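PDB 3UAO: putative isochorismatase from Bordetella bronchiseptica, which hydrolyses maleamate to maleate and ammonia, a step in the bacterial breakdown of nicotinate (vitamin B3). Local coordinates for residues L47-A57 and I67-L78; M181-D192 and K212-A222. All blocks are in the same frame, centred on the assembly; numbering follows the deposited sequence.

Both interactions belong to the six-stranded parallel sheet of the Rossmann-like isochorismatase fold. Interaction 1 comes first along the chain and sets strand 45-50, in the middle of the sheet, against helix 67-84. Interaction 2 follows and joins strand 186-195 to strand 215-217, the outermost strand on that side within this chain. Strand 161-167 lies between strands 45-50 and 186-195; the centres of the two interactions are about 15 Å apart, yet they touch. Helix 67-84, part of interaction 1, also packs through Thr73 and Val77 on Leu190, Asp192 and His219 of interaction 2, so the two contacts adjoin on the side of the sheet that this helix covers.

Interaction 1: residues L47-A57 and I67-L78; sequences LLIVDFVNGFA and IAAAIETTRTVL
The Phe52 ring is the flat group at the centre of this contact, with Ile71 over one face. Ile71 CG1 stands almost directly above the ring, 3.4 Å from the ring centroid of Phe52 and 10° off the normal, a close CH-pi contact. At the edge, near the ring plane, Thr74 OG1 lies 3.4 Å from Phe52 CE2. Ala70 CB approaches obliquely, 3.8 Å from Phe52 CZ, and Ile67 CG2 comes in obliquely by CE1. Leu128 and Ala167 also touch this side chain, so the ring is buried. The Phe56 ring has Val53 CG2 at its edge, in plane, and meets the ring of Phe62. The branch of Ile71 that does the work is CG1, set opposite the carbonyl carbon (chi1 -79°); it carries CD1 on past the ring to Ala57 CB, 3.6 Å away. Farther down the helix, Thr74 CG2 faces the strand and meets Ile49 CD1 at 3.9 Å, while Leu78 CD1 meets the same methyl from across, roughly at a right angle. Leu47 closes the row, its CD1 3.7 Å from Val77 CG1 and its CD2 resting against Leu78.

Strand 47-50 and helix 67-78 run nearly antiparallel, at 158°, as expected for the first strand and the helix of a beta-alpha-beta crossover that returns to strand 87-93. Just before Phe52, the centre of an inverse gamma turn, Asp51 forms a salt bridge with Lys139 and a hydrogen bond with Ser91, consistent with the Asp-Lys-Cys triad of isochorismatase-like hydrolases.

Thr74 OG1 is a polar side-chain atom in an otherwise largely apolar contact; it donates to Ala70 O, which also accepts from Thr74 N. With that hydroxyl satisfied inside its own helix, apolar burial and one CH-pi contact join the segments.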
loop_
_atom_site.group_PDB
_atom_site.type_symbol
_atom_site.label_atom_id
_atom_site.label_comp_id
_atom_site.label_asym_id
_atom_site.label_seq_id
_atom_site.Cartn_x
_atom_site.Cartn_y
_atom_site.Cartn_z
ATOM N N LEU A 47 -18.099 7.686 7.226
ATOM C CA LEU A 47 -17.848 7.641 8.655
ATOM C C LEU A 47 -16.990 6.428 8.940
ATOM O O LEU A 47 -17.313 5.314 8.553
ATOM C CB LEU A 47 -19.172 7.562 9.462
ATOM C CG LEU A 47 -19.124 7.256 10.973
ATOM C CD1 LEU A 47 -18.499 8.377 11.745
ATOM C CD2 LEU A 47 -20.498 6.975 11.502
ATOM N N LEU A 48 -15.895 6.670 9.635
ATOM C CA LEU A 48 -15.044 5.638 10.159
ATOM C C LEU A 48 -15.092 5.677 11.663
ATOM O O LEU A 48 -14.791 6.726 12.239
ATOM C CB LEU A 48 -13.608 5.968 9.762
ATOM C CG LEU A 48 -12.625 4.913 10.208
ATOM C CD1 LEU A 48 -13.055 3.587 9.638
ATOM C CD2 LEU A 48 -11.274 5.339 9.743
ATOM N N ILE A 49 -15.437 4.563 12.294
ATOM C CA ILE A 49 -15.361 4.438 13.730
ATOM C C ILE A 49 -14.202 3.497 14.051
ATOM O O ILE A 49 -14.275 2.292 13.785
ATOM C CB ILE A 49 -16.659 3.875 14.311
ATOM C CG1 ILE A 49 -17.878 4.686 13.845
ATOM C CG2 ILE A 49 -16.616 3.864 15.819
ATOM C CD1 ILE A 49 -19.193 4.095 14.290
ATOM N N VAL A 50 -13.122 4.008 14.621
ATOM C CA VAL A 50 -11.949 3.142 14.789
ATOM C C VAL A 50 -11.824 2.510 16.178
ATOM O O VAL A 50 -11.732 3.193 17.165
ATOM C CB VAL A 50 -10.590 3.772 14.207
ATOM C CG1 VAL A 50 -10.838 5.063 13.473
ATOM C CG2 VAL A 50 -9.533 3.891 15.210
ATOM N N ASP A 51 -11.902 1.188 16.213
ATOM C CA ASP A 51 -11.603 0.381 17.394
ATOM C C ASP A 51 -12.407 0.649 18.653
ATOM O O ASP A 51 -11.923 0.433 19.764
ATOM C CB ASP A 51 -10.108 0.474 17.734
ATOM C CG ASP A 51 -9.245 -0.046 16.650
ATOM O OD1 ASP A 51 -9.765 -0.728 15.744
ATOM O OD2 ASP A 51 -8.039 0.255 16.696
ATOM N N PHE A 52 -13.640 1.081 18.515
ATOM C CA PHE A 52 -14.505 1.167 19.686
ATOM C C PHE A 52 -14.975 -0.231 20.079
ATOM O O PHE A 52 -16.133 -0.583 19.859
ATOM C CB PHE A 52 -15.684 2.109 19.438
ATOM C CG PHE A 52 -15.395 3.535 19.778
ATOM C CD1 PHE A 52 -14.361 3.862 20.639
ATOM C CD2 PHE A 52 -16.201 4.555 19.276
ATOM C CE1 PHE A 52 -14.146 5.173 20.979
ATOM C CE2 PHE A 52 -15.992 5.850 19.623
ATOM C CZ PHE A 52 -14.978 6.171 20.471
ATOM N N VAL A 53 -14.050 -1.001 20.670
ATOM C CA VAL A 53 -14.262 -2.416 20.972
ATOM C C VAL A 53 -14.233 -2.599 22.481
ATOM O O VAL A 53 -13.653 -1.776 23.184
ATOM C CB VAL A 53 -13.222 -3.326 20.250
ATOM C CG1 VAL A 53 -13.301 -3.120 18.747
ATOM C CG2 VAL A 53 -11.818 -3.077 20.735
ATOM N N ASN A 54 -14.880 -3.650 22.988
ATOM C CA ASN A 54 -15.086 -3.821 24.449
ATOM C C ASN A 54 -13.792 -3.610 25.286
ATOM O O ASN A 54 -13.840 -3.084 26.395
ATOM C CB ASN A 54 -15.684 -5.213 24.771
ATOM C CG ASN A 54 -17.106 -5.414 24.228
ATOM O OD1 ASN A 54 -17.416 -6.429 23.579
ATOM N ND2 ASN A 54 -17.970 -4.457 24.491
ATOM N N GLY A 55 -12.649 -4.030 24.761
ATOM C CA GLY A 55 -11.401 -3.930 25.483
ATOM C C GLY A 55 -10.882 -2.509 25.625
ATOM O O GLY A 55 -10.161 -2.203 26.572
ATOM N N PHE A 56 -11.228 -1.635 24.684
ATOM C CA PHE A 56 -10.903 -0.186 24.788
ATOM C C PHE A 56 -11.958 0.646 25.570
ATOM O O PHE A 56 -11.675 1.761 26.012
ATOM C CB PHE A 56 -10.681 0.402 23.391
ATOM C CG PHE A 56 -9.362 0.043 22.797
ATOM C CD1 PHE A 56 -8.260 0.830 23.010
ATOM C CD2 PHE A 56 -9.229 -1.083 22.034
ATOM C CE1 PHE A 56 -7.027 0.485 22.465
ATOM C CE2 PHE A 56 -8.014 -1.437 21.495
ATOM C CZ PHE A 56 -6.906 -0.653 21.709
ATOM N N ALA A 57 -13.171 0.111 25.709
ATOM C CA ALA A 57 -14.219 0.731 26.534
ATOM C C ALA A 57 -13.999 0.434 28.009
ATOM O O ALA A 57 -14.079 1.336 28.816
ATOM C CB ALA A 57 -15.626 0.256 26.113
ATOM N N ILE A 67 -12.877 7.780 26.908
ATOM C CA ILE A 67 -13.299 6.835 25.881
ATOM C C ILE A 67 -14.786 6.420 26.005
ATOM O O ILE A 67 -15.498 6.326 24.983
ATOM C CB ILE A 67 -12.382 5.564 25.870
ATOM C CG1 ILE A 67 -10.973 5.880 25.345
ATOM C CG2 ILE A 67 -12.997 4.490 25.017
ATOM C CD1 ILE A 67 -9.926 4.788 25.651
ATOM N N ALA A 68 -15.257 6.162 27.236
ATOM C CA ALA A 68 -16.679 5.807 27.461
ATOM C C ALA A 68 -17.616 6.898 26.947
ATOM O O ALA A 68 -18.629 6.594 26.293
ATOM C CB ALA A 68 -16.962 5.526 28.925
ATOM N N ALA A 69 -17.248 8.154 27.228
ATOM C CA ALA A 69 -17.964 9.347 26.772
ATOM C C ALA A 69 -17.934 9.488 25.266
ATOM O O ALA A 69 -18.955 9.775 24.633
ATOM C CB ALA A 69 -17.349 10.585 27.394
ATOM N N ALA A 70 -16.757 9.301 24.685
ATOM C CA ALA A 70 -16.631 9.296 23.210
ATOM C C ALA A 70 -17.509 8.253 22.514
ATOM O O ALA A 70 -18.063 8.533 21.467
ATOM C CB ALA A 70 -15.180 9.130 22.792
ATOM N N ILE A 71 -17.625 7.056 23.081
ATOM C CA ILE A 71 -18.394 5.993 22.449
ATOM C C ILE A 71 -19.852 6.399 22.318
ATOM O O ILE A 71 -20.422 6.373 21.238
ATOM C CB ILE A 71 -18.246 4.660 23.221
ATOM C CG1 ILE A 71 -16.905 4.013 22.867
ATOM C CG2 ILE A 71 -19.385 3.671 22.933
ATOM C CD1 ILE A 71 -16.522 2.911 23.813
ATOM N N GLU A 72 -20.439 6.811 23.423
ATOM C CA GLU A 72 -21.821 7.270 23.424
ATOM C C GLU A 72 -22.139 8.447 22.531
ATOM O O GLU A 72 -23.217 8.464 21.915
ATOM C CB GLU A 72 -22.234 7.676 24.833
ATOM C CG GLU A 72 -22.488 6.512 25.680
ATOM C CD GLU A 72 -23.576 5.655 25.117
ATOM O OE1 GLU A 72 -24.643 6.225 24.693
ATOM O OE2 GLU A 72 -23.322 4.421 25.110
ATOM N N THR A 73 -21.263 9.460 22.523
ATOM C CA THR A 73 -21.496 10.614 21.672
ATOM C C THR A 73 -21.542 10.130 20.210
ATOM O O THR A 73 -22.423 10.534 19.444
ATOM C CB THR A 73 -20.450 11.719 21.887
ATOM O OG1 THR A 73 -20.429 12.107 23.269
ATOM C CG2 THR A 73 -20.774 12.925 21.041
ATOM N N THR A 74 -20.655 9.201 19.856
ATOM C CA THR A 74 -20.608 8.646 18.497
ATOM C C THR A 74 -21.930 8.010 18.042
ATOM O O THR A 74 -22.236 8.014 16.855
ATOM C CB THR A 74 -19.459 7.586 18.345
ATOM O OG1 THR A 74 -18.187 8.189 18.648
ATOM C CG2 THR A 74 -19.451 6.981 16.943
ATOM N N ARG A 75 -22.713 7.471 18.967
ATOM C CA ARG A 75 -24.007 6.894 18.584
ATOM C C ARG A 75 -24.849 7.823 17.740
ATOM O O ARG A 75 -25.466 7.375 16.774
ATOM C CB ARG A 75 -24.846 6.534 19.785
ATOM C CG ARG A 75 -24.224 5.498 20.663
ATOM C CD ARG A 75 -25.102 5.261 21.882
ATOM N NE ARG A 75 -26.349 4.574 21.556
ATOM C CZ ARG A 75 -27.090 3.930 22.442
ATOM N NH1 ARG A 75 -26.720 3.881 23.721
ATOM N NH2 ARG A 75 -28.202 3.332 22.049
ATOM N N THR A 76 -24.883 9.098 18.113
ATOM C CA THR A 76 -25.666 10.106 17.394
ATOM C C THR A 76 -25.131 10.298 15.976
ATOM O O THR A 76 -25.896 10.550 15.039
ATOM C CB THR A 76 -25.675 11.481 18.130
ATOM O OG1 THR A 76 -26.020 11.294 19.498
ATOM C CG2 THR A 76 -26.680 12.432 17.500
ATOM N N VAL A 77 -23.823 10.135 15.813
ATOM C CA VAL A 77 -23.202 10.257 14.505
ATOM C C VAL A 77 -23.501 9.083 13.592
ATOM O O VAL A 77 -23.843 9.287 12.424
ATOM C CB VAL A 77 -21.707 10.458 14.613
ATOM C CG1 VAL A 77 -21.080 10.511 13.229
ATOM C CG2 VAL A 77 -21.443 11.748 15.364
ATOM N N LEU A 78 -23.367 7.869 14.138
ATOM C CA LEU A 78 -23.688 6.634 13.452
ATOM C C LEU A 78 -25.170 6.621 12.988
ATOM O O LEU A 78 -25.465 6.349 11.814
ATOM C CB LEU A 78 -23.380 5.445 14.383
ATOM C CG LEU A 78 -23.637 4.054 13.824
ATOM C CD1 LEU A 78 -22.838 3.931 12.543
ATOM C CD2 LEU A 78 -23.304 2.930 14.801
#

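Interaction 2: residues M181-D192 and K212-A222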
loop_
_atom_site.group_PDB
_atom_site.type_symbol
_atom_site.label_atom_id
_atom_site.label_comp_id
_atom_site.label_asym_id
_atom_site.label_seq_id
_atom_site.Cartn_x
_atom_site.Cartn_y
_atom_site.Cartn_z
ATOM N N MET A 181 -5.991 11.077 5.132
ATOM C CA MET A 181 -5.486 12.257 4.451
ATOM C C MET A 181 -4.569 11.809 3.311
ATOM O O MET A 181 -4.747 12.181 2.151
ATOM C CB MET A 181 -4.687 13.140 5.415
ATOM C CG MET A 181 -4.338 14.436 4.757
ATOM S SD MET A 181 -3.007 15.248 5.607
ATOM C CE MET A 181 -1.637 14.182 5.161
ATOM N N SER A 182 -3.588 11.020 3.674
ATOM C CA SER A 182 -2.639 10.559 2.719
ATOM C C SER A 182 -3.334 9.852 1.528
ATOM O O SER A 182 -3.033 10.155 0.400
ATOM C CB SER A 182 -1.612 9.687 3.414
ATOM O OG SER A 182 -1.009 10.382 4.499
ATOM N N ALA A 183 -4.323 9.016 1.791
ATOM C CA ALA A 183 -5.081 8.303 0.759
ATOM C C ALA A 183 -5.989 9.161 -0.137
ATOM O O ALA A 183 -6.605 8.636 -1.057
ATOM C CB ALA A 183 -5.895 7.202 1.406
ATOM N N GLY A 184 -6.090 10.468 0.111
ATOM C CA GLY A 184 -6.955 11.328 -0.680
ATOM C C GLY A 184 -8.313 11.731 -0.132
ATOM O O GLY A 184 -9.101 12.338 -0.857
ATOM N N PHE A 185 -8.595 11.440 1.142
ATOM C CA PHE A 185 -9.884 11.803 1.777
ATOM C C PHE A 185 -9.738 12.996 2.733
ATOM O O PHE A 185 -8.743 13.152 3.411
ATOM C CB PHE A 185 -10.498 10.580 2.492
ATOM C CG PHE A 185 -10.482 9.320 1.644
ATOM C CD1 PHE A 185 -11.376 9.146 0.615
ATOM C CD2 PHE A 185 -9.554 8.350 1.855
ATOM C CE1 PHE A 185 -11.353 8.034 -0.216
ATOM C CE2 PHE A 185 -9.538 7.199 1.051
ATOM C CZ PHE A 185 -10.446 7.055 0.007
ATOM N N ARG A 186 -10.751 13.838 2.824
ATOM C CA ARG A 186 -10.709 14.971 3.766
ATOM C C ARG A 186 -11.146 14.381 5.082
ATOM O O ARG A 186 -12.312 13.959 5.177
ATOM C CB ARG A 186 -11.664 16.071 3.317
ATOM C CG ARG A 186 -11.237 16.697 1.984
ATOM C CD ARG A 186 -12.383 17.333 1.230
ATOM N NE ARG A 186 -11.946 17.797 -0.074
ATOM C CZ ARG A 186 -11.701 19.064 -0.398
ATOM N NH1 ARG A 186 -11.869 20.063 0.457
ATOM N NH2 ARG A 186 -11.301 19.350 -1.618
ATOM N N PRO A 187 -10.222 14.277 6.074
ATOM C CA PRO A 187 -10.678 13.772 7.356
ATOM C C PRO A 187 -11.380 14.857 8.171
ATOM O O PRO A 187 -10.938 16.018 8.193
ATOM C CB PRO A 187 -9.375 13.315 8.074
ATOM C CG PRO A 187 -8.217 13.552 7.037
ATOM C CD PRO A 187 -8.779 14.589 6.095
ATOM N N LEU A 188 -12.480 14.467 8.827
ATOM C CA LEU A 188 -13.198 15.307 9.770
ATOM C C LEU A 188 -13.154 14.580 11.120
ATOM O O LEU A 188 -13.924 13.641 11.370
ATOM C CB LEU A 188 -14.646 15.493 9.305
ATOM C CG LEU A 188 -15.437 16.707 9.807
ATOM C CD1 LEU A 188 -16.817 16.740 9.160
ATOM C CD2 LEU A 188 -15.523 16.780 11.332
ATOM N N VAL A 189 -12.242 15.006 11.989
ATOM C CA VAL A 189 -12.101 14.389 13.301
ATOM C C VAL A 189 -13.154 14.931 14.277
ATOM O O VAL A 189 -13.174 16.106 14.619
ATOM C CB VAL A 189 -10.691 14.548 13.853
ATOM C CG1 VAL A 189 -10.577 13.858 15.218
ATOM C CG2 VAL A 189 -9.691 13.942 12.848
ATOM N N LEU A 190 -14.054 14.057 14.689
ATOM C CA LEU A 190 -15.049 14.375 15.660
ATOM C C LEU A 190 -14.383 14.456 17.037
ATOM O O LEU A 190 -14.190 13.432 17.685
ATOM C CB LEU A 190 -16.111 13.284 15.669
ATOM C CG LEU A 190 -17.232 13.173 14.632
ATOM C CD1 LEU A 190 -17.398 14.439 13.733
ATOM C CD2 LEU A 190 -17.194 11.818 13.829
ATOM N N SER A 191 -14.042 15.673 17.471
ATOM C CA SER A 191 -13.277 15.900 18.702
ATOM C C SER A 191 -13.929 15.343 19.957
ATOM O O SER A 191 -13.227 15.075 20.927
ATOM C CB SER A 191 -13.020 17.395 18.935
ATOM O OG SER A 191 -14.236 18.140 18.980
ATOM N N ASP A 192 -15.263 15.218 19.946
ATOM C CA ASP A 192 -16.011 14.709 21.078
ATOM C C ASP A 192 -16.391 13.245 20.871
ATOM O O ASP A 192 -17.078 12.674 21.710
ATOM C CB ASP A 192 -17.233 15.611 21.438
ATOM C CG ASP A 192 -18.282 15.718 20.322
ATOM O OD1 ASP A 192 -17.944 15.554 19.119
ATOM O OD2 ASP A 192 -19.473 15.980 20.638
ATOM N N LYS A 212 -2.415 20.087 10.909
ATOM C CA LYS A 212 -1.751 19.437 9.786
ATOM C C LYS A 212 -2.587 18.474 8.918
ATOM O O LYS A 212 -2.260 18.247 7.754
ATOM C CB LYS A 212 -0.570 18.656 10.357
ATOM C CG LYS A 212 0.591 19.501 10.934
ATOM C CD LYS A 212 1.515 18.614 11.779
ATOM C CE LYS A 212 2.679 19.372 12.406
ATOM N NZ LYS A 212 3.583 18.494 13.195
ATOM N N TYR A 213 -3.629 17.879 9.458
ATOM C CA TYR A 213 -4.152 16.647 8.892
ATOM C C TYR A 213 -5.656 16.549 8.707
ATOM O O TYR A 213 -6.111 15.654 7.987
ATOM C CB TYR A 213 -3.760 15.480 9.778
ATOM C CG TYR A 213 -2.292 15.297 9.985
ATOM C CD1 TYR A 213 -1.413 15.369 8.927
ATOM C CD2 TYR A 213 -1.789 15.019 11.227
ATOM C CE1 TYR A 213 -0.071 15.217 9.119
ATOM C CE2 TYR A 213 -0.447 14.849 11.418
ATOM C CZ TYR A 213 0.415 14.935 10.362
ATOM O OH TYR A 213 1.792 14.753 10.534
ATOM N N ALA A 214 -6.434 17.404 9.360
ATOM C CA ALA A 214 -7.898 17.203 9.373
ATOM C C ALA A 214 -8.655 18.461 9.697
ATOM O O ALA A 214 -8.121 19.397 10.281
ATOM C CB ALA A 214 -8.288 16.117 10.361
ATOM N N ALA A 215 -9.907 18.479 9.281
ATOM C CA ALA A 215 -10.887 19.384 9.902
ATOM C C ALA A 215 -11.284 18.709 11.228
ATOM O O ALA A 215 -11.477 17.496 11.298
ATOM C CB ALA A 215 -12.102 19.610 8.990
ATOM N N VAL A 216 -11.351 19.523 12.277
ATOM C CA VAL A 216 -11.551 19.083 13.666
ATOM C C VAL A 216 -12.668 19.919 14.318
ATOM O O VAL A 216 -12.532 21.113 14.525
ATOM C CB VAL A 216 -10.227 19.227 14.488
ATOM C CG1 VAL A 216 -10.461 18.988 16.009
ATOM C CG2 VAL A 216 -9.197 18.286 13.968
ATOM N N MET A 217 -13.772 19.265 14.631
ATOM C CA MET A 217 -14.888 19.928 15.261
ATOM C C MET A 217 -15.699 18.929 16.111
ATOM O O MET A 217 -15.551 17.710 15.973
ATOM C CB MET A 217 -15.753 20.604 14.178
ATOM C CG MET A 217 -16.334 19.684 13.084
ATOM S SD MET A 217 -16.961 20.707 11.707
ATOM C CE MET A 217 -15.437 21.089 10.866
ATOM N N THR A 218 -16.544 19.451 16.992
ATOM C CA THR A 218 -17.470 18.627 17.770
ATOM C C THR A 218 -18.582 18.116 16.861
ATOM O O THR A 218 -18.822 18.680 15.794
ATOM C CB THR A 218 -18.074 19.411 18.954
ATOM O OG1 THR A 218 -18.750 20.575 18.473
ATOM C CG2 THR A 218 -16.987 19.837 19.911
ATOM N N HIS A 219 -19.252 17.048 17.289
ATOM C CA HIS A 219 -20.188 16.322 16.428
ATOM C C HIS A 219 -21.431 17.122 16.005
ATOM O O HIS A 219 -21.907 16.981 14.897
ATOM C CB HIS A 219 -20.614 14.997 17.080
ATOM C CG HIS A 219 -21.692 15.145 18.098
ATOM N ND1 HIS A 219 -21.445 15.580 19.381
ATOM C CD2 HIS A 219 -23.027 14.930 18.023
ATOM C CE1 HIS A 219 -22.579 15.603 20.059
ATOM N NE2 HIS A 219 -23.554 15.217 19.257
ATOM N N ASP A 220 -21.954 17.955 16.879
ATOM C CA ASP A 220 -23.106 18.792 16.517
ATOM C C ASP A 220 -22.721 19.706 15.364
ATOM O O ASP A 220 -23.476 19.893 14.414
ATOM C CB ASP A 220 -23.599 19.611 17.715
ATOM C CG ASP A 220 -22.479 20.442 18.386
ATOM O OD1 ASP A 220 -21.391 19.890 18.682
ATOM O OD2 ASP A 220 -22.713 21.651 18.622
ATOM N N GLU A 221 -21.502 20.210 15.448
ATOM C CA GLU A 221 -20.930 21.079 14.437
ATOM C C GLU A 221 -20.772 20.326 13.118
ATOM O O GLU A 221 -21.164 20.852 12.074
ATOM C CB GLU A 221 -19.570 21.547 14.910
ATOM C CG GLU A 221 -19.203 22.958 14.602
ATOM C CD GLU A 221 -18.286 23.470 15.694
ATOM O OE1 GLU A 221 -18.809 24.007 16.717
ATOM O OE2 GLU A 221 -17.058 23.271 15.559
ATOM N N ALA A 222 -20.183 19.118 13.181
ATOM C CA ALA A 222 -19.942 18.275 11.999
ATOM C C ALA A 222 -21.263 17.950 11.280
ATOM O O ALA A 222 -21.408 18.247 10.104
ATOM C CB ALA A 222 -19.188 16.972 12.369
#
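Pro187 O and Ala215 N begin a parallel pairing in which Val189 and Ser191 use their N-H groups toward the edge strand. Ala215 N gives to Pro187 O, Val189 N to Ala215 O (2.7 Å), Met217 N to Val189 O, the longest of the four, and Ser191 N to Met217 O from well above the carbonyl plane. Leu188 and Leu190 instead bond with strand 161-167, so strand 186-190 is paired on both sides. Asp192 CG sits between its backbone N and carbonyl carbon (chi1 62°), which turns the carboxylate to His219. Its OD1 accepts a hydrogen bond from His219 N (2.7 Å), on the syn side and 30° out of the carboxylate plane. His219 ND1 donates to OD2 in a modelled His-carboxylate hydrogen bond, planes 23° apart, whose length is doubtfully short. Leu188 CD2 packs 3.5 Å from Met217 CG, and Leu190 CD1 leans on Ala222 CB. Met181 SD makes a Met-aromatic contact at the Tyr213 ring edge. Ala214 O accepts from NZ of Lys108 of the second subunit. Helix 199-212 links the two strands as a beta-alpha-beta unit, Tyr213 packs on helix 174-182, and Leu190 and His219 rest on helix 67-84.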